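Na-K-Cl cotransporter (Methanosarcina acetivorans, PDB 3G40) probably carries chloride together with cations across the membrane as an SLC12-family symporter, this chain being its cytoplasmic C-terminal domain. Local coordinates at residues 37-42 / 150-155; 119-124 / 260-265; 199-204 / 234-239. All coordinates share one frame; numbering follows the deposited sequence.

Contact 1 of 3, residues 37-42 / 150-155; sequences FDFLRD and AGLGRQ
F39 and D42, nearly one turn apart on helix 30-44, face L152 and Q155 of the loop that leads from strand 140-145 to strand 157-161, a helix-to-loop contact. Ahead of them, D38 begins a salt-bridge network with R41 and D42 along the helix: its OD1 lies 3.0 Å from R41 NH1 but well out of the guanidinium plane, so the two attract as charges without an N-H pointing across. F39 supplies the apolar half. With CG anti to the backbone N (chi1 -175°), the F39 and L152 side chains cross at about a right angle, and L152 CD1 touches F39 CD1 at 3.6 Å. L188, W192 and I273 pack round the same ring. L152 is presented by two successive type II' turns, A150-G153 and L152-Q155. R41 then reaches along the helix: R41 NH2 bonds to D42 OD1 at 3.0 Å, N-H...O angle 160°, on the syn side but tilted out of the carboxylate plane, while R41 NH1 also pairs with E78. D42 turns its other oxygen to the loop. D42 OD2 takes a hydrogen bond from W192 NE1 and another, 2.8 Å long, from a water whose second proton goes to Q155 OE1 at 2.9 Å; the carboxylate and amide planes stand 83° apart. With an alanine in place of D42, that water and W192 NE1 would probably lose their shared acceptor, and R41 one of its counter-charges. Close by, R154 forms a salt bridge with E78 of the second subunit. D42 OD2 and Q155 OE1 are both acceptors, 4.0 Å apart, and the water joins them as donor; R41, W192 and the water would probably favour the ionised carboxylate, although D38 O lies close to it.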
ATOM      1  N   PHE A  37      -6.493  -5.330   2.433  1.00 34.32           N
ATOM      2  CA  PHE A  37      -6.385  -6.429   3.391  1.00 32.34           C
ATOM      3  C   PHE A  37      -5.558  -6.068   4.639  1.00 34.47           C
ATOM      4  O   PHE A  37      -5.999  -6.269   5.773  1.00 30.50           O
ATOM      5  CB  PHE A  37      -5.795  -7.671   2.702  1.00 28.99           C
ATOM      6  CG  PHE A  37      -5.685  -8.879   3.590  1.00 28.91           C
ATOM      7  CD1 PHE A  37      -6.628  -9.915   3.471  1.00 33.72           C
ATOM      8  CD2 PHE A  37      -4.615  -9.040   4.465  1.00 32.59           C
ATOM      9  CE1 PHE A  37      -6.523 -11.071   4.252  1.00 30.70           C
ATOM     10  CE2 PHE A  37      -4.509 -10.178   5.259  1.00 40.42           C
ATOM     11  CZ  PHE A  37      -5.472 -11.211   5.141  1.00 34.52           C
ATOM     12  N   ASP A  38      -4.349  -5.562   4.440  1.00 30.29           N
ATOM     13  CA  ASP A  38      -3.459  -5.349   5.586  1.00 31.74           C
ATOM     14  C   ASP A  38      -4.012  -4.305   6.547  1.00 29.52           C
ATOM     15  O   ASP A  38      -3.830  -4.390   7.761  1.00 32.44           O
ATOM     16  CB  ASP A  38      -2.042  -4.974   5.129  1.00 33.27           C
ATOM     17  CG  ASP A  38      -1.247  -6.173   4.643  1.00 48.21           C
ATOM     18  OD1 ASP A  38      -1.649  -7.330   4.924  1.00 45.67           O
ATOM     19  OD2 ASP A  38      -0.208  -5.966   3.984  1.00 54.49           O
ATOM     20  N   PHE A  39      -4.669  -3.308   5.983  1.00 30.58           N
ATOM     21  CA  PHE A  39      -5.248  -2.222   6.763  1.00 34.87           C
ATOM     22  C   PHE A  39      -6.448  -2.751   7.552  1.00 36.13           C
ATOM     23  O   PHE A  39      -6.602  -2.451   8.731  1.00 29.16           O
ATOM     24  CB  PHE A  39      -5.651  -1.073   5.830  1.00 30.71           C
ATOM     25  CG  PHE A  39      -6.161   0.164   6.548  1.00 34.40           C
ATOM     26  CD1 PHE A  39      -5.397   0.783   7.532  1.00 34.35           C
ATOM     27  CD2 PHE A  39      -7.389   0.707   6.221  1.00 38.91           C
ATOM     28  CE1 PHE A  39      -5.863   1.918   8.188  1.00 32.76           C
ATOM     29  CE2 PHE A  39      -7.868   1.841   6.859  1.00 38.28           C
ATOM     30  CZ  PHE A  39      -7.093   2.456   7.853  1.00 29.82           C
ATOM     31  N   LEU A  40      -7.299  -3.552   6.908  1.00 32.15           N
ATOM     32  CA  LEU A  40      -8.417  -4.166   7.623  1.00 30.60           C
ATOM     33  C   LEU A  40      -7.853  -5.035   8.740  1.00 30.63           C
ATOM     34  O   LEU A  40      -8.384  -5.057   9.850  1.00 35.33           O
ATOM     35  CB  LEU A  40      -9.279  -5.026   6.663  1.00 30.19           C
ATOM     36  CG  LEU A  40     -10.050  -4.219   5.621  1.00 35.12           C
ATOM     37  CD1 LEU A  40     -10.648  -5.100   4.498  1.00 33.20           C
ATOM     38  CD2 LEU A  40     -11.136  -3.395   6.286  1.00 35.99           C
ATOM     39  N   ARG A  41      -6.778  -5.761   8.447  1.00 26.85           N
ATOM     40  CA  ARG A  41      -6.137  -6.580   9.476  1.00 29.22           C
ATOM     41  C   ARG A  41      -5.597  -5.711  10.644  1.00 35.57           C
ATOM     42  O   ARG A  41      -5.740  -6.063  11.823  1.00 31.27           O
ATOM     43  CB  ARG A  41      -5.017  -7.388   8.865  1.00 30.42           C
ATOM     44  CG  ARG A  41      -4.324  -8.328   9.818  1.00 34.10           C
ATOM     45  CD  ARG A  41      -2.943  -8.602   9.288  1.00 48.40           C
ATOM     46  NE  ARG A  41      -2.227  -7.337   9.117  1.00 60.19           N
ATOM     47  CZ  ARG A  41      -1.153  -7.175   8.349  1.00 58.94           C
ATOM     48  NH1 ARG A  41      -0.664  -8.209   7.671  1.00 54.02           N
ATOM     49  NH2 ARG A  41      -0.564  -5.976   8.269  1.00 48.97           N
ATOM     50  N   ASP A  42      -4.965  -4.594  10.310  1.00 33.18           N
ATOM     51  CA  ASP A  42      -4.398  -3.695  11.339  1.00 31.42           C
ATOM     52  C   ASP A  42      -5.487  -3.109  12.230  1.00 35.62           C
ATOM     53  O   ASP A  42      -5.253  -2.827  13.399  1.00 39.63           O
ATOM     54  CB  ASP A  42      -3.592  -2.558  10.688  1.00 32.02           C
ATOM     55  CG  ASP A  42      -2.359  -3.059   9.961  1.00 38.75           C
ATOM     56  OD1 ASP A  42      -1.874  -4.172  10.270  1.00 40.63           O
ATOM     57  OD2 ASP A  42      -1.882  -2.342   9.063  1.00 41.81           O
ATOM     58  N   ALA A 150      -0.090   8.452  -2.177  1.00 33.99           N
ATOM     59  CA  ALA A 150       0.612   8.172  -0.925  1.00 37.00           C
ATOM     60  C   ALA A 150       0.157   6.877  -0.252  1.00 36.26           C
ATOM     61  O   ALA A 150       0.896   6.316   0.550  1.00 34.15           O
ATOM     62  CB  ALA A 150       0.464   9.338   0.049  1.00 34.69           C
ATOM     63  N   GLY A 151      -1.054   6.412  -0.550  1.00 38.38           N
ATOM     64  CA  GLY A 151      -1.597   5.283   0.189  1.00 39.03           C
ATOM     65  C   GLY A 151      -1.448   5.568   1.678  1.00 43.56           C
ATOM     66  O   GLY A 151      -1.737   6.680   2.124  1.00 36.37           O
ATOM     67  N   LEU A 152      -0.983   4.585   2.450  1.00 32.21           N
ATOM     68  CA  LEU A 152      -0.794   4.795   3.885  1.00 35.87           C
ATOM     69  C   LEU A 152       0.647   5.172   4.177  1.00 31.63           C
ATOM     70  O   LEU A 152       1.060   5.236   5.337  1.00 32.81           O
ATOM     71  CB  LEU A 152      -1.203   3.548   4.681  1.00 35.35           C
ATOM     72  CG  LEU A 152      -2.696   3.222   4.584  1.00 36.08           C
ATOM     73  CD1 LEU A 152      -3.011   1.832   5.108  1.00 36.28           C
ATOM     74  CD2 LEU A 152      -3.510   4.280   5.327  1.00 33.05           C
ATOM     75  N   GLY A 153       1.415   5.421   3.121  1.00 34.18           N
ATOM     76  CA  GLY A 153       2.754   5.980   3.276  1.00 35.62           C
ATOM     77  C   GLY A 153       3.621   5.098   4.147  1.00 38.98           C
ATOM     78  O   GLY A 153       3.642   3.870   3.984  1.00 33.94           O
ATOM     79  N   ARG A 154       4.312   5.705   5.105  1.00 32.15           N
ATOM     80  CA  ARG A 154       5.196   4.942   5.977  1.00 29.74           C
ATOM     81  C   ARG A 154       4.473   4.347   7.191  1.00 28.89           C
ATOM     82  O   ARG A 154       5.096   3.672   7.996  1.00 31.08           O
ATOM     83  CB  ARG A 154       6.390   5.803   6.432  1.00 31.15           C
ATOM     84  CG  ARG A 154       7.356   6.182   5.303  1.00 32.09           C
ATOM     85  CD  ARG A 154       8.448   7.164   5.802  1.00 41.15           C
ATOM     86  NE  ARG A 154       9.309   6.571   6.824  1.00 41.17           N
ATOM     87  CZ  ARG A 154      10.045   7.277   7.683  1.00 44.83           C
ATOM     88  NH1 ARG A 154      10.027   8.605   7.658  1.00 36.20           N
ATOM     89  NH2 ARG A 154      10.801   6.658   8.570  1.00 42.18           N
ATOM     90  N   GLN A 155       3.174   4.611   7.325  1.00 28.20           N
ATOM     91  CA  GLN A 155       2.404   4.155   8.496  1.00 33.44           C
ATOM     92  C   GLN A 155       3.142   4.453   9.803  1.00 36.56           C
ATOM     93  O   GLN A 155       3.205   3.610  10.698  1.00 33.77           O
ATOM     94  CB  GLN A 155       2.090   2.647   8.389  1.00 35.02           C
ATOM     95  CG  GLN A 155       1.437   2.303   7.081  1.00 32.71           C
ATOM     96  CD  GLN A 155       0.926   0.844   6.970  1.00 40.22           C
ATOM     97  OE1 GLN A 155       1.079   0.030   7.877  1.00 43.50           O
ATOM     98  NE2 GLN A 155       0.335   0.529   5.837  1.00 42.43           N
TER
HETATM   99  O   HOH W   1       0.616  -2.834   7.984  1.00 49.17           O

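Contact 2 of 3, residues 119-124 / 260-265; sequences ENRDRD and LARHLM
R262 stretches out from helix 258-268 to grip D124, in the opening turn of helix 124-136. Its CB points toward the 119-124 segment, and from there CG and CD run in an extended chain (chi2 -174°, chi3 -178°) that carries the guanidinium across to that segment. R262 NE arrives 3.6 Å from E119 O, but its hydrogen bond goes to the neighbouring carbonyl, P118 O. At CZ the guanidinium is covered on one face by R121 CG, which sits over its centre, 3.9 Å from R262 CZ. R121 bends on at chi3, and its charged end turns to D259, which also forms a salt bridge with R262 NH1, so that D259 is shared by the two arginines. At the tip, R262 NH1 reaches D124 OD2 at 2.8 Å and R262 NH2 reaches D124 OD1 at 2.7 Å, the latter with an N-H...O angle of 166°. Both oxygens use their syn lone pairs, and the two flat groups are nearly coplanar. N120 O lies 3.5 Å from R262 NH2, obliquely placed. The result is an end-on, bidentate arginine-carboxylate salt bridge between two buried residues, which in this alpha/beta fold ties the start of helix 124-136 to the middle of helix 258-268, one segment in each of the two family regions.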
ATOM      1  N   GLU A 119     -13.249   7.900  -5.611  1.00 63.83           N
ATOM      2  CA  GLU A 119     -12.957   9.174  -6.257  1.00 71.26           C
ATOM      3  C   GLU A 119     -14.172   9.679  -7.044  1.00 71.71           C
ATOM      4  O   GLU A 119     -14.484  10.867  -7.014  1.00 68.92           O
ATOM      5  CB  GLU A 119     -11.732   9.061  -7.171  1.00 80.97           C
ATOM      6  CG  GLU A 119     -10.431   8.736  -6.445  1.00 92.84           C
ATOM      7  CD  GLU A 119      -9.195   9.078  -7.267  1.00100.50           C
ATOM      8  OE1 GLU A 119      -8.422   8.152  -7.596  1.00104.39           O
ATOM      9  OE2 GLU A 119      -8.998  10.271  -7.587  1.00 99.17           O
ATOM     10  N   ASN A 120     -14.865   8.780  -7.737  1.00 69.14           N
ATOM     11  CA  ASN A 120     -16.065   9.180  -8.473  1.00 81.64           C
ATOM     12  C   ASN A 120     -17.278   9.367  -7.558  1.00 77.63           C
ATOM     13  O   ASN A 120     -17.531   8.560  -6.659  1.00 68.24           O
ATOM     14  CB  ASN A 120     -16.379   8.209  -9.619  1.00 94.04           C
ATOM     15  CG  ASN A 120     -17.184   7.003  -9.168  1.00105.40           C
ATOM     16  OD1 ASN A 120     -16.880   6.378  -8.150  1.00109.94           O
ATOM     17  ND2 ASN A 120     -18.213   6.662  -9.936  1.00108.25           N
ATOM     18  N   ARG A 121     -18.024  10.441  -7.797  1.00 70.97           N
ATOM     19  CA  ARG A 121     -19.120  10.834  -6.917  1.00 65.40           C
ATOM     20  C   ARG A 121     -20.442  10.134  -7.243  1.00 73.90           C
ATOM     21  O   ARG A 121     -21.460  10.388  -6.599  1.00 78.44           O
ATOM     22  CB  ARG A 121     -19.274  12.357  -6.952  1.00 64.06           C
ATOM     23  CG  ARG A 121     -17.972  13.075  -6.621  1.00 65.08           C
ATOM     24  CD  ARG A 121     -17.963  14.535  -7.052  1.00 74.22           C
ATOM     25  NE  ARG A 121     -18.800  15.376  -6.202  1.00 83.09           N
ATOM     26  CZ  ARG A 121     -19.875  16.034  -6.626  1.00 91.29           C
ATOM     27  NH1 ARG A 121     -20.246  15.958  -7.897  1.00 91.10           N
ATOM     28  NH2 ARG A 121     -20.577  16.778  -5.781  1.00 92.68           N
ATOM     29  N   ASP A 122     -20.409   9.229  -8.217  1.00 71.55           N
ATOM     30  CA  ASP A 122     -21.617   8.583  -8.727  1.00 86.95           C
ATOM     31  C   ASP A 122     -22.448   7.889  -7.652  1.00 90.11           C
ATOM     32  O   ASP A 122     -23.625   7.603  -7.864  1.00 89.90           O
ATOM     33  CB  ASP A 122     -21.267   7.563  -9.817  1.00 94.04           C
ATOM     34  CG  ASP A 122     -20.556   8.190 -11.002  1.00103.49           C
ATOM     35  OD1 ASP A 122     -20.306   9.414 -10.977  1.00110.88           O
ATOM     36  OD2 ASP A 122     -20.243   7.450 -11.961  1.00 99.61           O
ATOM     37  N   ARG A 123     -21.841   7.612  -6.505  1.00 87.37           N
ATOM     38  CA  ARG A 123     -22.513   6.808  -5.493  1.00 87.16           C
ATOM     39  C   ARG A 123     -22.767   7.543  -4.191  1.00 79.45           C
ATOM     40  O   ARG A 123     -23.250   6.950  -3.226  1.00 74.45           O
ATOM     41  CB  ARG A 123     -21.696   5.559  -5.196  1.00 91.91           C
ATOM     42  CG  ARG A 123     -21.753   4.519  -6.280  1.00 95.37           C
ATOM     43  CD  ARG A 123     -20.858   3.367  -5.917  1.00 92.79           C
ATOM     44  NE  ARG A 123     -21.253   2.148  -6.601  1.00 93.12           N
ATOM     45  CZ  ARG A 123     -20.853   0.938  -6.238  1.00 86.79           C
ATOM     46  NH1 ARG A 123     -20.051   0.797  -5.192  1.00 74.01           N
ATOM     47  NH2 ARG A 123     -21.260  -0.127  -6.917  1.00 94.53           N
ATOM     48  N   ASP A 124     -22.448   8.830  -4.157  1.00 72.16           N
ATOM     49  CA  ASP A 124     -22.498   9.560  -2.898  1.00 66.60           C
ATOM     50  C   ASP A 124     -23.844   9.447  -2.195  1.00 69.10           C
ATOM     51  O   ASP A 124     -23.904   9.312  -0.972  1.00 70.33           O
ATOM     52  CB  ASP A 124     -22.082  11.019  -3.090  1.00 68.24           C
ATOM     53  CG  ASP A 124     -20.586  11.164  -3.302  1.00 71.56           C
ATOM     54  OD1 ASP A 124     -19.945  10.143  -3.629  1.00 76.27           O
ATOM     55  OD2 ASP A 124     -20.050  12.279  -3.138  1.00 75.80           O
ATOM     56  N   LEU A 260     -16.446  17.222   1.329  1.00 57.57           N
ATOM     57  CA  LEU A 260     -15.585  17.771   2.358  1.00 59.51           C
ATOM     58  C   LEU A 260     -14.550  16.713   2.748  1.00 56.36           C
ATOM     59  O   LEU A 260     -13.370  17.014   2.910  1.00 48.97           O
ATOM     60  CB  LEU A 260     -16.424  18.179   3.563  1.00 64.52           C
ATOM     61  CG  LEU A 260     -15.954  19.399   4.350  1.00 75.22           C
ATOM     62  CD1 LEU A 260     -17.070  19.909   5.251  1.00 76.82           C
ATOM     63  CD2 LEU A 260     -14.709  19.066   5.152  1.00 75.93           C
ATOM     64  N   ALA A 261     -14.997  15.464   2.875  1.00 54.74           N
ATOM     65  CA  ALA A 261     -14.095  14.366   3.202  1.00 49.68           C
ATOM     66  C   ALA A 261     -13.019  14.225   2.131  1.00 48.21           C
ATOM     67  O   ALA A 261     -11.840  14.089   2.448  1.00 45.61           O
ATOM     68  CB  ALA A 261     -14.873  13.051   3.369  1.00 49.20           C
ATOM     69  N   ARG A 262     -13.432  14.271   0.864  1.00 42.54           N
ATOM     70  CA  ARG A 262     -12.497  14.128  -0.242  1.00 50.18           C
ATOM     71  C   ARG A 262     -11.501  15.275  -0.233  1.00 54.18           C
ATOM     72  O   ARG A 262     -10.309  15.076  -0.452  1.00 51.03           O
ATOM     73  CB  ARG A 262     -13.227  14.092  -1.585  1.00 52.95           C
ATOM     74  CG  ARG A 262     -13.978  12.802  -1.864  1.00 55.44           C
ATOM     75  CD  ARG A 262     -14.552  12.808  -3.276  1.00 60.19           C
ATOM     76  NE  ARG A 262     -15.317  11.600  -3.551  1.00 63.10           N
ATOM     77  CZ  ARG A 262     -16.625  11.482  -3.345  1.00 64.40           C
ATOM     78  NH1 ARG A 262     -17.319  12.508  -2.866  1.00 60.26           N
ATOM     79  NH2 ARG A 262     -17.238  10.338  -3.622  1.00 59.54           N
ATOM     80  N   HIS A 263     -12.001  16.480   0.023  1.00 56.27           N
ATOM     81  CA  HIS A 263     -11.161  17.666   0.052  1.00 54.95           C
ATOM     82  C   HIS A 263     -10.088  17.587   1.135  1.00 49.36           C
ATOM     83  O   HIS A 263      -8.959  18.034   0.935  1.00 51.20           O
ATOM     84  CB  HIS A 263     -12.010  18.926   0.250  1.00 59.35           C
ATOM     85  CG  HIS A 263     -11.200  20.177   0.406  1.00 77.34           C
ATOM     86  ND1 HIS A 263     -10.490  20.739  -0.634  1.00 85.97           N
ATOM     87  CD2 HIS A 263     -10.987  20.973   1.481  1.00 81.40           C
ATOM     88  CE1 HIS A 263      -9.874  21.827  -0.207  1.00 84.59           C
ATOM     89  NE2 HIS A 263     -10.159  21.991   1.073  1.00 83.90           N
ATOM     90  N   LEU A 264     -10.444  17.038   2.291  1.00 43.61           N
ATOM     91  CA  LEU A 264      -9.476  16.913   3.373  1.00 44.45           C
ATOM     92  C   LEU A 264      -8.330  15.993   2.959  1.00 44.08           C
ATOM     93  O   LEU A 264      -7.160  16.275   3.230  1.00 40.95           O
ATOM     94  CB  LEU A 264     -10.153  16.426   4.661  1.00 42.97           C
ATOM     95  CG  LEU A 264     -10.907  17.504   5.458  1.00 43.91           C
ATOM     96  CD1 LEU A 264     -11.816  16.897   6.531  1.00 40.88           C
ATOM     97  CD2 LEU A 264      -9.948  18.531   6.076  1.00 42.43           C
ATOM     98  N   MET A 265      -8.667  14.898   2.281  1.00 41.67           N
ATOM     99  CA  MET A 265      -7.646  13.949   1.881  1.00 37.48           C
ATOM    100  C   MET A 265      -6.706  14.566   0.848  1.00 42.01           C
ATOM    101  O   MET A 265      -5.494  14.382   0.913  1.00 40.02           O
ATOM    102  CB  MET A 265      -8.275  12.646   1.353  1.00 35.99           C
ATOM    103  CG  MET A 265      -7.230  11.670   0.842  1.00 45.42           C
ATOM    104  SD  MET A 265      -7.063  11.791  -0.944  1.00 62.62           S
ATOM    105  CE  MET A 265      -8.563  10.956  -1.432  1.00 50.31           C
TER

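Contact 3 of 3, residues 199-204 / 234-239; sequences MTFAPT and ENPIKS
F201 holds its CG between the backbone N and the carbonyl carbon (chi1 49°), while N235 swings its CG anti to the backbone N (chi1 -165°), and the two side chains run side by side in the same direction. N235 lies over one face of the F201 ring. Its CA makes a CH-pi contact, 4.3 Å from the centroid of the F201 ring and 19° off the ring normal, and its amide, steeply inclined to the ring, comes over the rim with N235 CG 4.1 Å from F201 CZ. The modelled approach of the amide nitrogen is too tight to be trusted. P236 adds an apolar touch, with P236 CD 3.7 Å from F201 CD2, its side chain crossing the phenylalanine at about a right angle. F201 ends strand 195-201, from which helix 205-222 leads by a beta-alpha-beta crossover to the parallel strand 228-232; N235 follows that second strand, so the contact joins the two exits at the C-terminal ends of neighbouring strands. E234 O packs against F201 CB at 3.7 Å. Beyond N235 the chain folds back on itself: S239 N bonds to N235 O at 2.9 Å, and a weak bond of 3.3 Å runs from I237 N to N235 OD1. K267 NZ holds the same turn from outside through the carbonyl oxygens of P236 and S239, while W161 packs against the P236 ring.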
ATOM      1  N   MET A 199      -5.047  16.411  17.506  1.00 38.48           N
ATOM      2  CA  MET A 199      -5.158  17.722  16.871  1.00 39.42           C
ATOM      3  C   MET A 199      -6.537  18.327  17.137  1.00 38.95           C
ATOM      4  O   MET A 199      -7.561  17.650  17.025  1.00 36.30           O
ATOM      5  CB  MET A 199      -4.963  17.583  15.358  1.00 43.46           C
ATOM      6  CG  MET A 199      -3.742  16.743  14.952  1.00 44.04           C
ATOM      7  SD  MET A 199      -2.197  17.632  15.156  1.00 66.84           S
ATOM      8  CE  MET A 199      -2.654  19.189  14.425  1.00 50.41           C
ATOM      9  N   THR A 200      -6.580  19.605  17.494  1.00 36.11           N
ATOM     10  CA  THR A 200      -7.866  20.279  17.591  1.00 37.45           C
ATOM     11  C   THR A 200      -7.694  21.762  17.248  1.00 39.38           C
ATOM     12  O   THR A 200      -6.621  22.181  16.835  1.00 39.26           O
ATOM     13  CB  THR A 200      -8.521  20.099  18.981  1.00 41.62           C
ATOM     14  OG1 THR A 200      -9.912  20.446  18.910  1.00 44.62           O
ATOM     15  CG2 THR A 200      -7.832  20.976  20.025  1.00 43.45           C
ATOM     16  N   PHE A 201      -8.757  22.538  17.388  1.00 40.24           N
ATOM     17  CA  PHE A 201      -8.697  23.970  17.080  1.00 45.11           C
ATOM     18  C   PHE A 201      -9.567  24.733  18.063  1.00 40.78           C
ATOM     19  O   PHE A 201     -10.469  24.158  18.676  1.00 47.05           O
ATOM     20  CB  PHE A 201      -9.177  24.221  15.651  1.00 53.68           C
ATOM     21  CG  PHE A 201     -10.469  23.540  15.339  1.00 69.20           C
ATOM     22  CD1 PHE A 201     -11.667  24.227  15.431  1.00 82.17           C
ATOM     23  CD2 PHE A 201     -10.491  22.203  14.984  1.00 79.83           C
ATOM     24  CE1 PHE A 201     -12.865  23.595  15.153  1.00 87.16           C
ATOM     25  CE2 PHE A 201     -11.684  21.561  14.709  1.00 81.35           C
ATOM     26  CZ  PHE A 201     -12.874  22.258  14.796  1.00 85.02           C
ATOM     27  N   ALA A 202      -9.286  26.028  18.221  1.00 38.67           N
ATOM     28  CA  ALA A 202     -10.001  26.849  19.177  1.00 43.49           C
ATOM     29  C   ALA A 202      -9.974  28.297  18.700  1.00 47.76           C
ATOM     30  O   ALA A 202      -8.967  28.743  18.147  1.00 46.57           O
ATOM     31  CB  ALA A 202      -9.356  26.727  20.541  1.00 45.34           C
ATOM     32  N   PRO A 203     -11.081  29.027  18.915  1.00 51.38           N
ATOM     33  CA  PRO A 203     -11.282  30.424  18.505  1.00 52.84           C
ATOM     34  C   PRO A 203     -10.627  31.423  19.451  1.00 52.04           C
ATOM     35  O   PRO A 203     -10.236  32.517  19.026  1.00 48.24           O
ATOM     36  CB  PRO A 203     -12.806  30.604  18.592  1.00 52.05           C
ATOM     37  CG  PRO A 203     -13.364  29.298  19.037  1.00 60.28           C
ATOM     38  CD  PRO A 203     -12.255  28.496  19.619  1.00 54.77           C
ATOM     39  N   THR A 204     -10.529  31.064  20.727  1.00 54.41           N
ATOM     40  CA  THR A 204     -10.042  32.002  21.741  1.00 56.23           C
ATOM     41  C   THR A 204      -8.976  31.383  22.640  1.00 49.62           C
ATOM     42  O   THR A 204      -8.815  30.166  22.670  1.00 47.70           O
ATOM     43  CB  THR A 204     -11.196  32.517  22.619  1.00 59.36           C
ATOM     44  OG1 THR A 204     -11.743  31.434  23.385  1.00 53.01           O
ATOM     45  CG2 THR A 204     -12.289  33.126  21.751  1.00 62.95           C
ATOM     46  N   GLU A 234      -6.679  27.534  13.378  1.00 55.56           N
ATOM     47  CA  GLU A 234      -7.695  27.409  12.336  1.00 58.73           C
ATOM     48  C   GLU A 234      -8.256  25.998  12.194  1.00 57.55           C
ATOM     49  O   GLU A 234      -7.562  25.011  12.439  1.00 48.85           O
ATOM     50  CB  GLU A 234      -7.135  27.869  10.988  1.00 66.52           C
ATOM     51  CG  GLU A 234      -6.512  29.255  11.019  1.00 81.83           C
ATOM     52  CD  GLU A 234      -5.583  29.499   9.845  1.00 94.93           C
ATOM     53  OE1 GLU A 234      -5.792  28.885   8.776  1.00 91.36           O
ATOM     54  OE2 GLU A 234      -4.641  30.309   9.994  1.00106.43           O
ATOM     55  N   ASN A 235      -9.526  25.931  11.807  1.00 57.55           N
ATOM     56  CA  ASN A 235     -10.199  24.690  11.462  1.00 64.80           C
ATOM     57  C   ASN A 235      -9.483  24.002  10.304  1.00 53.39           C
ATOM     58  O   ASN A 235      -8.977  24.671   9.403  1.00 54.92           O
ATOM     59  CB  ASN A 235     -11.636  25.013  11.060  1.00 80.88           C
ATOM     60  CG  ASN A 235     -12.522  23.799  11.022  1.00 99.81           C
ATOM     61  OD1 ASN A 235     -13.113  23.481   9.993  1.00111.58           O
ATOM     62  ND2 ASN A 235     -12.623  23.109  12.146  1.00107.40           N
ATOM     63  N   PRO A 236      -9.433  22.660  10.322  1.00 56.83           N
ATOM     64  CA  PRO A 236      -8.790  21.889   9.249  1.00 56.90           C
ATOM     65  C   PRO A 236      -9.475  22.079   7.897  1.00 57.28           C
ATOM     66  O   PRO A 236      -8.834  21.945   6.859  1.00 61.37           O
ATOM     67  CB  PRO A 236      -8.963  20.430   9.702  1.00 56.11           C
ATOM     68  CG  PRO A 236      -9.292  20.502  11.150  1.00 60.91           C
ATOM     69  CD  PRO A 236      -9.989  21.794  11.373  1.00 59.14           C
ATOM     70  N   ILE A 237     -10.773  22.361   7.910  1.00 53.00           N
ATOM     71  CA  ILE A 237     -11.504  22.602   6.670  1.00 64.48           C
ATOM     72  C   ILE A 237     -11.091  23.934   6.050  1.00 69.34           C
ATOM     73  O   ILE A 237     -11.091  24.090   4.829  1.00 67.06           O
ATOM     74  CB  ILE A 237     -13.024  22.615   6.901  1.00 70.70           C
ATOM     75  CG1 ILE A 237     -13.480  21.302   7.533  1.00 74.86           C
ATOM     76  CG2 ILE A 237     -13.762  22.859   5.593  1.00 77.85           C
ATOM     77  CD1 ILE A 237     -14.947  21.294   7.912  1.00 83.53           C
ATOM     78  N   LYS A 238     -10.726  24.890   6.900  1.00 65.38           N
ATOM     79  CA  LYS A 238     -10.416  26.239   6.443  1.00 63.89           C
ATOM     80  C   LYS A 238      -8.940  26.438   6.107  1.00 69.83           C
ATOM     81  O   LYS A 238      -8.606  27.187   5.186  1.00 70.40           O
ATOM     82  CB  LYS A 238     -10.864  27.274   7.481  1.00 61.01           C
ATOM     83  CG  LYS A 238     -12.375  27.422   7.604  1.00 69.41           C
ATOM     84  CD  LYS A 238     -12.743  28.508   8.609  1.00 81.25           C
ATOM     85  CE  LYS A 238     -14.253  28.671   8.730  1.00 91.86           C
ATOM     86  NZ  LYS A 238     -14.617  29.835   9.594  1.00 97.38           N
ATOM     87  N   SER A 239      -8.060  25.777   6.854  1.00 71.05           N
ATOM     88  CA  SER A 239      -6.623  25.973   6.674  1.00 71.90           C
ATOM     89  C   SER A 239      -6.167  25.532   5.285  1.00 65.33           C
ATOM     90  O   SER A 239      -6.837  24.739   4.621  1.00 64.13           O
ATOM     91  CB  SER A 239      -5.827  25.248   7.763  1.00 71.75           C
ATOM     92  OG  SER A 239      -6.078  23.856   7.735  1.00 76.94           O
TER

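How the contacts relate
From the N terminus, helix 30-44 opens contact 1, which closes at 150-155 after the first five strands of the sheet. Before it closes, 119-124 has opened contact 2, so the two cross; contact 2 closes only at 260-265, on helix 258-268, tying the first family region to the second. Contact 3, between 199-204 and 234-239, comes after contact 1 and is nested inside the loop of contact 2, where it ties strand 195-201 to the loop after the outermost strand 228-232. Contacts 1 and 2 stay about 8 Å apart at their nearest atoms, whereas contacts 2 and 3 touch, L260 CD2 packing on I237 CG1 at 3.5 Å.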